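Local coordinates for protein translation initiation factor eIF-2B (Pyrococcus horikoshii, PDB 1VB5) that probably takes part in exchanging GDP for GTP on translation initiation factor 2, as a member of the eIF-2B alpha/beta/delta subunit family, at residues E162-T167 and G172-E177; V138-S143 and L150-E155; A198-L203 and I212-A217. All blocks are in the same frame, centred on the assembly; numbering follows the deposited sequence.

How the contacts relate
The three contacts pack helices against one largely parallel, Rossmann-like sheet and follow in series along the chain: contact 2, then contact 1, then contact 3. Contacts 1 and 2, with centres about 11 Å apart, share the neighbouring strands 163-166 and 136-141, paired through backbone bonds such as I166 N to L140 O. Contact 3 lies further across the sheet, its centre about 13 Å from that of contact 1 and 15 Å from that of contact 2. C175 packs on L203 and I212, joining contact 1 to contact 3, while H116 bonds T141 of contact 2 and A198 of contact 3. All three also touch the second subunit, so they lie close to the dimer interface.

Contact 1 (E162-T167 and G172-E177); sequences EFEVIT and GLFCRE
Strand 163-166 and helix 171-175 come nearest at I166 and F174, whose CA atoms lie 8.6 Å apart, and both CB atoms are directed into the gap. I166 CG2 sits over one face of the F174 ring, 3.8 Å from its centroid and 15° off the normal, a CH-pi contact displaced toward CE1. The other branch lies on the same side, toward the CB end of the ring, with I166 CD1 3.9 Å from F174 CD1. I166 CG1 stands between the backbone N and the carbonyl carbon (chi1 65°), which lets both branches meet the same ring. E164, with an extended chain, brings OE2 obliquely to within 4.0 Å of F174 CE2, its carboxylate almost perpendicular to the ring. That carboxylate has a stronger partner: OE1 forms a salt bridge with R247 of the second subunit, which also packs on I166 and F174. C175, next to F174, is anchored by its disulfide to C207. No hydrogen bond spans the two segments, so dispersion and CH-pi attraction carry the contact, while the charge of E164 at its margin is probably balanced from across the dimer interface.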
ATOM      1  N   GLU B 162      -5.009  -8.105 -21.142  1.00 19.04           N
ATOM      2  CA  GLU B 162      -6.025  -7.998 -20.102  1.00 27.23           C
ATOM      3  C   GLU B 162      -5.386  -7.611 -18.764  1.00 22.98           C
ATOM      4  O   GLU B 162      -4.379  -8.187 -18.357  1.00 18.49           O
ATOM      5  CB  GLU B 162      -6.775  -9.326 -19.964  1.00 23.08           C
ATOM      6  CG  GLU B 162      -8.121  -9.195 -19.267  1.00 44.27           C
ATOM      7  CD  GLU B 162      -8.783 -10.539 -19.005  1.00 56.84           C
ATOM      8  OE1 GLU B 162      -8.769 -11.400 -19.917  1.00 59.84           O
ATOM      9  OE2 GLU B 162      -9.323 -10.726 -17.891  1.00 54.66           O
ATOM     10  N   PHE B 163      -5.968  -6.629 -18.085  1.00 25.40           N
ATOM     11  CA  PHE B 163      -5.418  -6.192 -16.805  1.00 25.36           C
ATOM     12  C   PHE B 163      -6.482  -5.664 -15.863  1.00 25.28           C
ATOM     13  O   PHE B 163      -7.581  -5.305 -16.282  1.00 23.78           O
ATOM     14  CB  PHE B 163      -4.350  -5.111 -17.023  1.00 20.39           C
ATOM     15  CG  PHE B 163      -4.898  -3.805 -17.530  1.00 27.23           C
ATOM     16  CD1 PHE B 163      -5.442  -2.873 -16.650  1.00 24.96           C
ATOM     17  CD2 PHE B 163      -4.893  -3.517 -18.891  1.00 25.09           C
ATOM     18  CE1 PHE B 163      -5.974  -1.671 -17.118  1.00 30.00           C
ATOM     19  CE2 PHE B 163      -5.422  -2.320 -19.369  1.00 26.88           C
ATOM     20  CZ  PHE B 163      -5.965  -1.394 -18.482  1.00 26.13           C
ATOM     21  N   GLU B 164      -6.118  -5.607 -14.588  1.00 25.90           N
ATOM     22  CA  GLU B 164      -6.987  -5.124 -13.527  1.00 24.98           C
ATOM     23  C   GLU B 164      -6.107  -4.214 -12.675  1.00 24.23           C
ATOM     24  O   GLU B 164      -4.969  -4.567 -12.371  1.00 26.50           O
ATOM     25  CB  GLU B 164      -7.472  -6.316 -12.699  1.00 30.01           C
ATOM     26  CG  GLU B 164      -8.718  -6.076 -11.881  1.00 44.00           C
ATOM     27  CD  GLU B 164      -9.144  -7.318 -11.108  1.00 47.94           C
ATOM     28  OE1 GLU B 164     -10.285  -7.336 -10.596  1.00 50.01           O
ATOM     29  OE2 GLU B 164      -8.339  -8.272 -11.010  1.00 37.74           O
ATOM     30  N   VAL B 165      -6.611  -3.040 -12.307  1.00 23.12           N
ATOM     31  CA  VAL B 165      -5.838  -2.112 -11.486  1.00 20.40           C
ATOM     32  C   VAL B 165      -6.349  -2.087 -10.043  1.00 22.82           C
ATOM     33  O   VAL B 165      -7.552  -2.139  -9.806  1.00 23.88           O
ATOM     34  CB  VAL B 165      -5.916  -0.666 -12.017  1.00 16.27           C
ATOM     35  CG1 VAL B 165      -4.921   0.211 -11.259  1.00 16.69           C
ATOM     36  CG2 VAL B 165      -5.644  -0.634 -13.504  1.00 12.68           C
ATOM     37  N   ILE B 166      -5.432  -2.003  -9.084  1.00 18.65           N
ATOM     38  CA  ILE B 166      -5.803  -1.955  -7.673  1.00 19.01           C
ATOM     39  C   ILE B 166      -5.000  -0.854  -6.988  1.00 18.88           C
ATOM     40  O   ILE B 166      -4.096  -0.268  -7.595  1.00 14.16           O
ATOM     41  CB  ILE B 166      -5.511  -3.308  -6.946  1.00 15.99           C
ATOM     42  CG1 ILE B 166      -4.002  -3.585  -6.916  1.00 18.33           C
ATOM     43  CG2 ILE B 166      -6.232  -4.448  -7.647  1.00 12.31           C
ATOM     44  CD1 ILE B 166      -3.614  -4.877  -6.174  1.00 10.13           C
ATOM     45  N   THR B 167      -5.349  -0.548  -5.740  1.00 16.93           N
ATOM     46  CA  THR B 167      -4.612   0.460  -4.977  1.00 18.07           C
ATOM     47  C   THR B 167      -3.470  -0.306  -4.323  1.00 14.58           C
ATOM     48  O   THR B 167      -3.536  -1.530  -4.216  1.00 14.50           O
ATOM     49  CB  THR B 167      -5.479   1.080  -3.873  1.00 17.78           C
ATOM     50  OG1 THR B 167      -5.898   0.051  -2.975  1.00 15.53           O
ATOM     51  CG2 THR B 167      -6.710   1.758  -4.473  1.00 22.57           C
ATOM     52  N   GLY B 172      -2.149  -7.278  -0.739  1.00 15.42           N
ATOM     53  CA  GLY B 172      -2.308  -8.496   0.039  1.00 12.63           C
ATOM     54  C   GLY B 172      -3.557  -9.271  -0.337  1.00 16.77           C
ATOM     55  O   GLY B 172      -3.564 -10.501  -0.319  1.00 23.66           O
ATOM     56  N   LEU B 173      -4.628  -8.560  -0.674  1.00 20.61           N
ATOM     57  CA  LEU B 173      -5.869  -9.216  -1.066  1.00 21.88           C
ATOM     58  C   LEU B 173      -5.716  -9.893  -2.422  1.00 20.59           C
ATOM     59  O   LEU B 173      -6.341 -10.917  -2.686  1.00 18.70           O
ATOM     60  CB  LEU B 173      -7.009  -8.204  -1.152  1.00 27.87           C
ATOM     61  CG  LEU B 173      -7.564  -7.680   0.169  1.00 32.77           C
ATOM     62  CD1 LEU B 173      -8.310  -6.376  -0.086  1.00 24.23           C
ATOM     63  CD2 LEU B 173      -8.475  -8.743   0.800  1.00 25.30           C
ATOM     64  N   PHE B 174      -4.889  -9.322  -3.287  1.00 19.46           N
ATOM     65  CA  PHE B 174      -4.718  -9.914  -4.602  1.00 26.17           C
ATOM     66  C   PHE B 174      -3.542 -10.873  -4.869  1.00 24.86           C
ATOM     67  O   PHE B 174      -3.592 -11.565  -5.883  1.00 25.65           O
ATOM     68  CB  PHE B 174      -4.754  -8.818  -5.675  1.00 20.67           C
ATOM     69  CG  PHE B 174      -6.119  -8.206  -5.866  1.00 19.89           C
ATOM     70  CD1 PHE B 174      -6.569  -7.189  -5.029  1.00 21.62           C
ATOM     71  CD2 PHE B 174      -6.966  -8.670  -6.869  1.00 23.94           C
ATOM     72  CE1 PHE B 174      -7.846  -6.639  -5.185  1.00 21.13           C
ATOM     73  CE2 PHE B 174      -8.247  -8.128  -7.038  1.00 27.15           C
ATOM     74  CZ  PHE B 174      -8.687  -7.110  -6.193  1.00 24.81           C
ATOM     75  N   CYS B 175      -2.501 -10.939  -4.021  1.00 28.81           N
ATOM     76  CA  CYS B 175      -1.418 -11.912  -4.305  1.00 42.09           C
ATOM     77  C   CYS B 175      -2.196 -13.229  -4.380  1.00 38.68           C
ATOM     78  O   CYS B 175      -1.933 -14.074  -5.236  1.00 48.69           O
ATOM     79  CB  CYS B 175      -0.323 -12.033  -3.189  1.00 34.90           C
ATOM     80  SG  CYS B 175       1.225 -11.018  -3.253  1.00 62.14           S
ATOM     81  N   ARG B 176      -3.178 -13.362  -3.488  1.00 32.87           N
ATOM     82  CA  ARG B 176      -4.046 -14.536  -3.407  1.00 37.05           C
ATOM     83  C   ARG B 176      -4.562 -15.025  -4.762  1.00 40.05           C
ATOM     84  O   ARG B 176      -4.578 -16.225  -5.026  1.00 44.55           O
ATOM     85  CB  ARG B 176      -5.248 -14.227  -2.503  1.00 38.48           C
ATOM     86  CG  ARG B 176      -4.996 -14.489  -1.022  1.00 50.35           C
ATOM     87  CD  ARG B 176      -5.925 -13.691  -0.111  1.00 53.90           C
ATOM     88  NE  ARG B 176      -7.316 -13.703  -0.555  1.00 56.47           N
ATOM     89  CZ  ARG B 176      -8.337 -13.247   0.170  1.00 59.53           C
ATOM     90  NH1 ARG B 176      -8.128 -12.745   1.381  1.00 58.29           N
ATOM     91  NH2 ARG B 176      -9.569 -13.285  -0.319  1.00 64.35           N
ATOM     92  N   GLU B 177      -4.987 -14.095  -5.609  1.00 30.31           N
ATOM     93  CA  GLU B 177      -5.517 -14.434  -6.926  1.00 32.03           C
ATOM     94  C   GLU B 177      -4.405 -14.687  -7.945  1.00 25.49           C
ATOM     95  O   GLU B 177      -4.598 -15.407  -8.920  1.00 24.73           O
ATOM     96  CB  GLU B 177      -6.408 -13.294  -7.434  1.00 34.94           C
ATOM     97  CG  GLU B 177      -7.384 -12.753  -6.399  1.00 50.50           C
ATOM     98  CD  GLU B 177      -8.488 -13.736  -6.048  1.00 64.18           C
ATOM     99  OE1 GLU B 177      -9.225 -13.474  -5.070  1.00 68.95           O
ATOM    100  OE2 GLU B 177      -8.625 -14.764  -6.751  1.00 68.94           O
TER

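Contact 2 (V138-S143 and L150-E155); sequences VILTES and LHLARE
L140 lays CB and CD2 against the CD1 methyl of L152, with L140 CD2 to L152 CD1 at 3.7 Å and L140 CB to the same methyl at 3.8 Å. The pair belongs to the beta-alpha-beta unit of strand 136-141, helix 148-158 and strand 163-166, part of the Rossmann-like fold. One methyl of L152 thus fits alongside both the root and a branch of L140 as the two side chains cross at a slant. In L140, CG is set between the backbone N and the carbonyl carbon (chi1 60°); from there the second branch, CD1, reaches the CB of A153 at 4.3 Å. L140 thereby spans the two helix residues, and the CA atoms of L140 and A153 are 7.8 Å apart. Both leucines also touch T115 of the neighbouring strand 111-115, and F163 packs on A153. Beyond the strand the chain closes up on the helix: E142 and L150 have CA atoms only 5.4 Å apart, yet E142 O and L150 N, at 3.9 Å, make no hydrogen bond. The carboxylate of E142 faces the dimer partner: OE2 forms a salt bridge with R241 of the second subunit, which also packs on L150. No hydrogen bond joins strand to helix, so the interface is held by close apolar packing. On T141, whose CB is directed away from the helix, the polar end is met from its own loop and from H116, which bonds to OG1 through ND1. The same oxygen, T141 OG1, shares a hydrogen bond of 3.0 Å with S143 OG.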
ATOM      1  N   VAL B 138      -3.188  -9.556 -15.993  1.00 16.76           N
ATOM      2  CA  VAL B 138      -2.281  -8.827 -15.131  1.00 18.15           C
ATOM      3  C   VAL B 138      -3.004  -8.006 -14.065  1.00 24.38           C
ATOM      4  O   VAL B 138      -4.028  -7.382 -14.328  1.00 21.75           O
ATOM      5  CB  VAL B 138      -1.390  -7.872 -15.950  1.00 16.37           C
ATOM      6  CG1 VAL B 138      -0.421  -7.140 -15.030  1.00 15.40           C
ATOM      7  CG2 VAL B 138      -0.632  -8.655 -17.012  1.00 16.53           C
ATOM      8  N   ILE B 139      -2.464  -8.035 -12.853  1.00 21.36           N
ATOM      9  CA  ILE B 139      -3.004  -7.257 -11.752  1.00 18.12           C
ATOM     10  C   ILE B 139      -1.874  -6.296 -11.440  1.00 19.80           C
ATOM     11  O   ILE B 139      -0.737  -6.719 -11.226  1.00 23.31           O
ATOM     12  CB  ILE B 139      -3.311  -8.134 -10.511  1.00 17.58           C
ATOM     13  CG1 ILE B 139      -4.353  -9.196 -10.872  1.00 20.88           C
ATOM     14  CG2 ILE B 139      -3.823  -7.261  -9.376  1.00 12.21           C
ATOM     15  CD1 ILE B 139      -4.567 -10.257  -9.805  1.00 23.50           C
ATOM     16  N   LEU B 140      -2.172  -5.003 -11.443  1.00 22.51           N
ATOM     17  CA  LEU B 140      -1.150  -4.005 -11.170  1.00 15.38           C
ATOM     18  C   LEU B 140      -1.675  -2.907 -10.258  1.00 16.97           C
ATOM     19  O   LEU B 140      -2.873  -2.652 -10.207  1.00 16.42           O
ATOM     20  CB  LEU B 140      -0.665  -3.407 -12.486  1.00 17.82           C
ATOM     21  CG  LEU B 140      -1.747  -2.709 -13.305  1.00 17.65           C
ATOM     22  CD1 LEU B 140      -1.618  -1.204 -13.127  1.00 15.21           C
ATOM     23  CD2 LEU B 140      -1.602  -3.089 -14.767  1.00 17.54           C
ATOM     24  N   THR B 141      -0.766  -2.252  -9.545  1.00 18.13           N
ATOM     25  CA  THR B 141      -1.137  -1.192  -8.623  1.00 18.63           C
ATOM     26  C   THR B 141      -1.026   0.167  -9.289  1.00 20.70           C
ATOM     27  O   THR B 141      -0.215   0.352 -10.193  1.00 19.19           O
ATOM     28  CB  THR B 141      -0.218  -1.177  -7.387  1.00 14.60           C
ATOM     29  OG1 THR B 141       1.115  -0.831  -7.792  1.00 22.22           O
ATOM     30  CG2 THR B 141      -0.198  -2.529  -6.724  1.00 13.12           C
ATOM     31  N   GLU B 142      -1.842   1.117  -8.834  1.00 21.19           N
ATOM     32  CA  GLU B 142      -1.810   2.466  -9.379  1.00 22.91           C
ATOM     33  C   GLU B 142      -0.476   3.115  -8.999  1.00 22.66           C
ATOM     34  O   GLU B 142       0.036   3.968  -9.730  1.00 20.72           O
ATOM     35  CB  GLU B 142      -2.983   3.285  -8.834  1.00 19.95           C
ATOM     36  CG  GLU B 142      -2.987   3.457  -7.331  1.00 32.86           C
ATOM     37  CD  GLU B 142      -4.303   4.035  -6.812  1.00 37.14           C
ATOM     38  OE1 GLU B 142      -4.416   4.267  -5.586  1.00 35.34           O
ATOM     39  OE2 GLU B 142      -5.223   4.255  -7.629  1.00 32.51           O
ATOM     40  N   SER B 143       0.065   2.702  -7.850  1.00 19.33           N
ATOM     41  CA  SER B 143       1.357   3.167  -7.332  1.00 22.92           C
ATOM     42  C   SER B 143       1.435   4.614  -6.850  1.00 27.49           C
ATOM     43  O   SER B 143       1.943   5.488  -7.562  1.00 26.09           O
ATOM     44  CB  SER B 143       2.458   2.949  -8.378  1.00 20.60           C
ATOM     45  OG  SER B 143       2.440   1.621  -8.870  1.00 28.61           O
ATOM     46  N   LEU B 150      -0.558   3.668 -13.570  1.00 18.57           N
ATOM     47  CA  LEU B 150      -1.574   3.926 -14.576  1.00 23.70           C
ATOM     48  C   LEU B 150      -0.894   4.017 -15.932  1.00 24.73           C
ATOM     49  O   LEU B 150      -1.502   3.720 -16.954  1.00 26.65           O
ATOM     50  CB  LEU B 150      -2.346   5.213 -14.256  1.00 19.09           C
ATOM     51  CG  LEU B 150      -3.183   5.122 -12.972  1.00 23.13           C
ATOM     52  CD1 LEU B 150      -3.865   6.462 -12.692  1.00 28.74           C
ATOM     53  CD2 LEU B 150      -4.224   4.011 -13.122  1.00 24.10           C
ATOM     54  N   HIS B 151       0.371   4.424 -15.943  1.00 21.40           N
ATOM     55  CA  HIS B 151       1.104   4.486 -17.199  1.00 19.85           C
ATOM     56  C   HIS B 151       1.244   3.046 -17.721  1.00 20.02           C
ATOM     57  O   HIS B 151       1.113   2.794 -18.915  1.00 21.37           O
ATOM     58  CB  HIS B 151       2.484   5.110 -16.985  1.00 21.54           C
ATOM     59  CG  HIS B 151       3.367   5.050 -18.193  1.00 27.50           C
ATOM     60  ND1 HIS B 151       2.956   5.476 -19.439  1.00 29.20           N
ATOM     61  CD2 HIS B 151       4.637   4.607 -18.348  1.00 28.35           C
ATOM     62  CE1 HIS B 151       3.934   5.295 -20.308  1.00 32.33           C
ATOM     63  NE2 HIS B 151       4.965   4.769 -19.672  1.00 33.38           N
ATOM     64  N   LEU B 152       1.492   2.102 -16.814  1.00 21.30           N
ATOM     65  CA  LEU B 152       1.621   0.695 -17.193  1.00 18.90           C
ATOM     66  C   LEU B 152       0.292   0.225 -17.794  1.00 21.79           C
ATOM     67  O   LEU B 152       0.271  -0.466 -18.816  1.00 26.91           O
ATOM     68  CB  LEU B 152       1.941  -0.167 -15.967  1.00 18.57           C
ATOM     69  CG  LEU B 152       2.599  -1.548 -16.124  1.00 26.17           C
ATOM     70  CD1 LEU B 152       2.070  -2.476 -15.027  1.00 19.46           C
ATOM     71  CD2 LEU B 152       2.332  -2.148 -17.485  1.00 17.43           C
ATOM     72  N   ALA B 153      -0.810   0.601 -17.152  1.00 16.99           N
ATOM     73  CA  ALA B 153      -2.143   0.225 -17.617  1.00 18.82           C
ATOM     74  C   ALA B 153      -2.423   0.754 -19.031  1.00 18.89           C
ATOM     75  O   ALA B 153      -3.010   0.052 -19.850  1.00 18.36           O
ATOM     76  CB  ALA B 153      -3.207   0.736 -16.636  1.00 16.36           C
ATOM     77  N   ARG B 154      -2.013   1.989 -19.307  1.00 19.93           N
ATOM     78  CA  ARG B 154      -2.202   2.582 -20.631  1.00 24.11           C
ATOM     79  C   ARG B 154      -1.441   1.763 -21.676  1.00 20.65           C
ATOM     80  O   ARG B 154      -1.931   1.538 -22.779  1.00 24.19           O
ATOM     81  CB  ARG B 154      -1.671   4.028 -20.674  1.00 26.22           C
ATOM     82  CG  ARG B 154      -2.630   5.137 -20.203  1.00 40.72           C
ATOM     83  CD  ARG B 154      -2.999   4.989 -18.743  1.00 57.48           C
ATOM     84  NE  ARG B 154      -3.080   6.260 -18.011  1.00 63.15           N
ATOM     85  CZ  ARG B 154      -2.083   7.137 -17.894  1.00 61.02           C
ATOM     86  NH1 ARG B 154      -0.903   6.909 -18.469  1.00 55.51           N
ATOM     87  NH2 ARG B 154      -2.253   8.234 -17.167  1.00 58.68           N
ATOM     88  N   GLU B 155      -0.235   1.329 -21.322  1.00 18.62           N
ATOM     89  CA  GLU B 155       0.593   0.553 -22.235  1.00 17.62           C
ATOM     90  C   GLU B 155       0.045  -0.845 -22.474  1.00 21.63           C
ATOM     91  O   GLU B 155       0.102  -1.347 -23.599  1.00 22.81           O
ATOM     92  CB  GLU B 155       2.026   0.465 -21.708  1.00 16.94           C
ATOM     93  CG  GLU B 155       2.735   1.811 -21.620  1.00 23.11           C
ATOM     94  CD  GLU B 155       2.985   2.440 -22.986  1.00 27.64           C
ATOM     95  OE1 GLU B 155       3.329   3.638 -23.033  1.00 36.53           O
ATOM     96  OE2 GLU B 155       2.844   1.741 -24.011  1.00 31.47           O
TER

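Contact 3 (A198-L203 and I212-A217); sequences AGTYLL and IPFYVA
The start of helix 200-209 passes strand 214-217 with CA atoms 8.8 Å apart at L203 and F214 and 10.2 Å apart at T200 and V216. The helix belongs to the crossover between strands 180-183 and 214-217, which are parallel neighbours in the Rossmann-like sheet; a small hairpin of strands 187-188 and 194-197 precedes it on the way. F214 carries the contact for the strand. With CG anti to the backbone N (chi1 -168°), its ring is held out toward the helix and meets it with its rim. The CG2 methyl of T200 lies in the ring plane at the edge, 3.8 Å from F214 CZ. Next along the rim, F214 CE1 receives the CD1 methyl of L203 at 3.9 Å, also near the plane. Since T200 and L203 are three residues apart, they present two apolar groups from neighbouring turns of the helix, and the ring edge bridges them. The backbone also takes part: F214 CZ is 4.0 Å from T200 O, and F214 CE1 is as near to the carbonyl carbon of L203. A181 and V183 of strand 180-183 add to the packing round F214, and V183 touches T200 and L203 too. T200 keeps its two branches apart in role: CG2 faces the phenyl edge, while OG1 is gripped by hydrogen bonds with K197 O and N196 ND2, which fix the rotation of the side chain. This buried threonine therefore has its hydroxyl satisfied away from the apolar contact. G199, in the N-cap position, starts the helix: its O accepts a 3.1 Å hydrogen bond from L203 N.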
ATOM      1  N   ALA B 198       8.753   1.839  -3.321  1.00 15.72           N
ATOM      2  CA  ALA B 198       8.223   1.583  -1.989  1.00 12.64           C
ATOM      3  C   ALA B 198       6.950   0.753  -2.104  1.00 15.79           C
ATOM      4  O   ALA B 198       6.061   1.071  -2.896  1.00 16.43           O
ATOM      5  CB  ALA B 198       7.926   2.899  -1.291  1.00 16.52           C
ATOM      6  N   GLY B 199       6.865  -0.311  -1.310  1.00 14.44           N
ATOM      7  CA  GLY B 199       5.696  -1.169  -1.360  1.00 15.55           C
ATOM      8  C   GLY B 199       6.009  -2.560  -1.896  1.00 17.02           C
ATOM      9  O   GLY B 199       5.273  -3.512  -1.618  1.00 18.09           O
ATOM     10  N   THR B 200       7.094  -2.679  -2.662  1.00 16.22           N
ATOM     11  CA  THR B 200       7.498  -3.958  -3.242  1.00 15.04           C
ATOM     12  C   THR B 200       7.735  -4.980  -2.133  1.00 14.35           C
ATOM     13  O   THR B 200       7.396  -6.155  -2.272  1.00 15.83           O
ATOM     14  CB  THR B 200       8.802  -3.810  -4.076  1.00 16.90           C
ATOM     15  OG1 THR B 200       8.620  -2.801  -5.079  1.00 14.28           O
ATOM     16  CG2 THR B 200       9.155  -5.129  -4.746  1.00 10.56           C
ATOM     17  N   TYR B 201       8.322  -4.516  -1.033  1.00 13.42           N
ATOM     18  CA  TYR B 201       8.600  -5.365   0.121  1.00 13.72           C
ATOM     19  C   TYR B 201       7.295  -5.989   0.629  1.00 14.93           C
ATOM     20  O   TYR B 201       7.228  -7.191   0.896  1.00 14.74           O
ATOM     21  CB  TYR B 201       9.263  -4.518   1.218  1.00 18.74           C
ATOM     22  CG  TYR B 201       9.445  -5.200   2.561  1.00 20.58           C
ATOM     23  CD1 TYR B 201      10.176  -6.387   2.679  1.00 22.07           C
ATOM     24  CD2 TYR B 201       8.912  -4.637   3.724  1.00 18.82           C
ATOM     25  CE1 TYR B 201      10.373  -6.995   3.926  1.00 18.60           C
ATOM     26  CE2 TYR B 201       9.101  -5.236   4.974  1.00 18.91           C
ATOM     27  CZ  TYR B 201       9.832  -6.409   5.069  1.00 22.93           C
ATOM     28  OH  TYR B 201      10.037  -6.985   6.303  1.00 20.12           O
ATOM     29  N   LEU B 202       6.252  -5.170   0.746  1.00 13.67           N
ATOM     30  CA  LEU B 202       4.959  -5.667   1.224  1.00 17.75           C
ATOM     31  C   LEU B 202       4.398  -6.697   0.256  1.00 16.13           C
ATOM     32  O   LEU B 202       3.813  -7.698   0.670  1.00 18.52           O
ATOM     33  CB  LEU B 202       3.961  -4.515   1.382  1.00 10.66           C
ATOM     34  CG  LEU B 202       4.436  -3.369   2.279  1.00 14.77           C
ATOM     35  CD1 LEU B 202       3.377  -2.267   2.327  1.00  8.42           C
ATOM     36  CD2 LEU B 202       4.730  -3.910   3.669  1.00 12.64           C
ATOM     37  N   LEU B 203       4.573  -6.453  -1.038  1.00 17.78           N
ATOM     38  CA  LEU B 203       4.079  -7.391  -2.038  1.00 16.68           C
ATOM     39  C   LEU B 203       4.835  -8.700  -1.828  1.00 16.63           C
ATOM     40  O   LEU B 203       4.251  -9.785  -1.858  1.00 12.55           O
ATOM     41  CB  LEU B 203       4.355  -6.871  -3.456  1.00 17.16           C
ATOM     42  CG  LEU B 203       3.450  -7.306  -4.614  1.00 23.89           C
ATOM     43  CD1 LEU B 203       4.202  -7.193  -5.930  1.00 14.36           C
ATOM     44  CD2 LEU B 203       2.973  -8.712  -4.409  1.00 28.74           C
ATOM     45  N   ILE B 212       3.239 -17.675  -3.507  1.00 14.80           N
ATOM     46  CA  ILE B 212       3.185 -17.169  -4.866  1.00 18.76           C
ATOM     47  C   ILE B 212       4.617 -16.810  -5.257  1.00 15.95           C
ATOM     48  O   ILE B 212       5.227 -15.928  -4.658  1.00 14.16           O
ATOM     49  CB  ILE B 212       2.284 -15.918  -4.944  1.00 15.92           C
ATOM     50  CG1 ILE B 212       0.847 -16.326  -4.625  1.00 14.71           C
ATOM     51  CG2 ILE B 212       2.348 -15.294  -6.336  1.00 15.75           C
ATOM     52  CD1 ILE B 212       0.065 -15.247  -3.966  1.00 29.46           C
ATOM     53  N   PRO B 213       5.179 -17.514  -6.250  1.00 15.32           N
ATOM     54  CA  PRO B 213       6.551 -17.225  -6.679  1.00 17.44           C
ATOM     55  C   PRO B 213       6.757 -15.769  -7.052  1.00 14.85           C
ATOM     56  O   PRO B 213       6.035 -15.209  -7.876  1.00 15.85           O
ATOM     57  CB  PRO B 213       6.780 -18.199  -7.843  1.00 17.99           C
ATOM     58  CG  PRO B 213       5.396 -18.666  -8.226  1.00 30.81           C
ATOM     59  CD  PRO B 213       4.638 -18.693  -6.943  1.00 15.73           C
ATOM     60  N   PHE B 214       7.762 -15.170  -6.427  1.00 15.40           N
ATOM     61  CA  PHE B 214       8.093 -13.759  -6.606  1.00 16.47           C
ATOM     62  C   PHE B 214       9.387 -13.581  -7.405  1.00 19.55           C
ATOM     63  O   PHE B 214      10.470 -13.898  -6.916  1.00 14.70           O
ATOM     64  CB  PHE B 214       8.252 -13.128  -5.217  1.00 14.82           C
ATOM     65  CG  PHE B 214       8.319 -11.627  -5.215  1.00 14.37           C
ATOM     66  CD1 PHE B 214       7.160 -10.867  -5.090  1.00 12.44           C
ATOM     67  CD2 PHE B 214       9.544 -10.974  -5.264  1.00 14.38           C
ATOM     68  CE1 PHE B 214       7.223  -9.481  -5.002  1.00 17.25           C
ATOM     69  CE2 PHE B 214       9.620  -9.584  -5.178  1.00 14.11           C
ATOM     70  CZ  PHE B 214       8.453  -8.838  -5.044  1.00 18.15           C
ATOM     71  N   TYR B 215       9.279 -13.056  -8.623  1.00 21.77           N
ATOM     72  CA  TYR B 215      10.462 -12.844  -9.456  1.00 16.61           C
ATOM     73  C   TYR B 215      10.769 -11.375  -9.669  1.00 14.86           C
ATOM     74  O   TYR B 215       9.866 -10.538  -9.762  1.00 14.65           O
ATOM     75  CB  TYR B 215      10.301 -13.517 -10.822  1.00 15.24           C
ATOM     76  CG  TYR B 215      10.418 -15.024 -10.793  1.00 13.10           C
ATOM     77  CD1 TYR B 215       9.329 -15.829 -10.434  1.00 14.38           C
ATOM     78  CD2 TYR B 215      11.622 -15.649 -11.124  1.00 13.02           C
ATOM     79  CE1 TYR B 215       9.445 -17.224 -10.413  1.00 13.16           C
ATOM     80  CE2 TYR B 215      11.748 -17.035 -11.101  1.00  9.59           C
ATOM     81  CZ  TYR B 215      10.662 -17.816 -10.752  1.00 14.90           C
ATOM     82  OH  TYR B 215      10.790 -19.192 -10.783  1.00 20.76           O
ATOM     83  N   VAL B 216      12.058 -11.076  -9.756  1.00 13.44           N
ATOM     84  CA  VAL B 216      12.526  -9.719  -9.971  1.00 17.98           C
ATOM     85  C   VAL B 216      13.239  -9.659 -11.318  1.00 20.84           C
ATOM     86  O   VAL B 216      14.081 -10.503 -11.614  1.00 19.22           O
ATOM     87  CB  VAL B 216      13.511  -9.297  -8.862  1.00 21.71           C
ATOM     88  CG1 VAL B 216      14.092  -7.914  -9.173  1.00 23.76           C
ATOM     89  CG2 VAL B 216      12.800  -9.296  -7.518  1.00 14.15           C
ATOM     90  N   ALA B 217      12.884  -8.677 -12.138  1.00 21.29           N
ATOM     91  CA  ALA B 217      13.510  -8.522 -13.448  1.00 18.99           C
ATOM     92  C   ALA B 217      14.529  -7.398 -13.365  1.00 19.13           C
ATOM     93  O   ALA B 217      14.169  -6.242 -13.135  1.00 16.72           O
ATOM     94  CB  ALA B 217      12.453  -8.192 -14.499  1.00 19.81           C
TER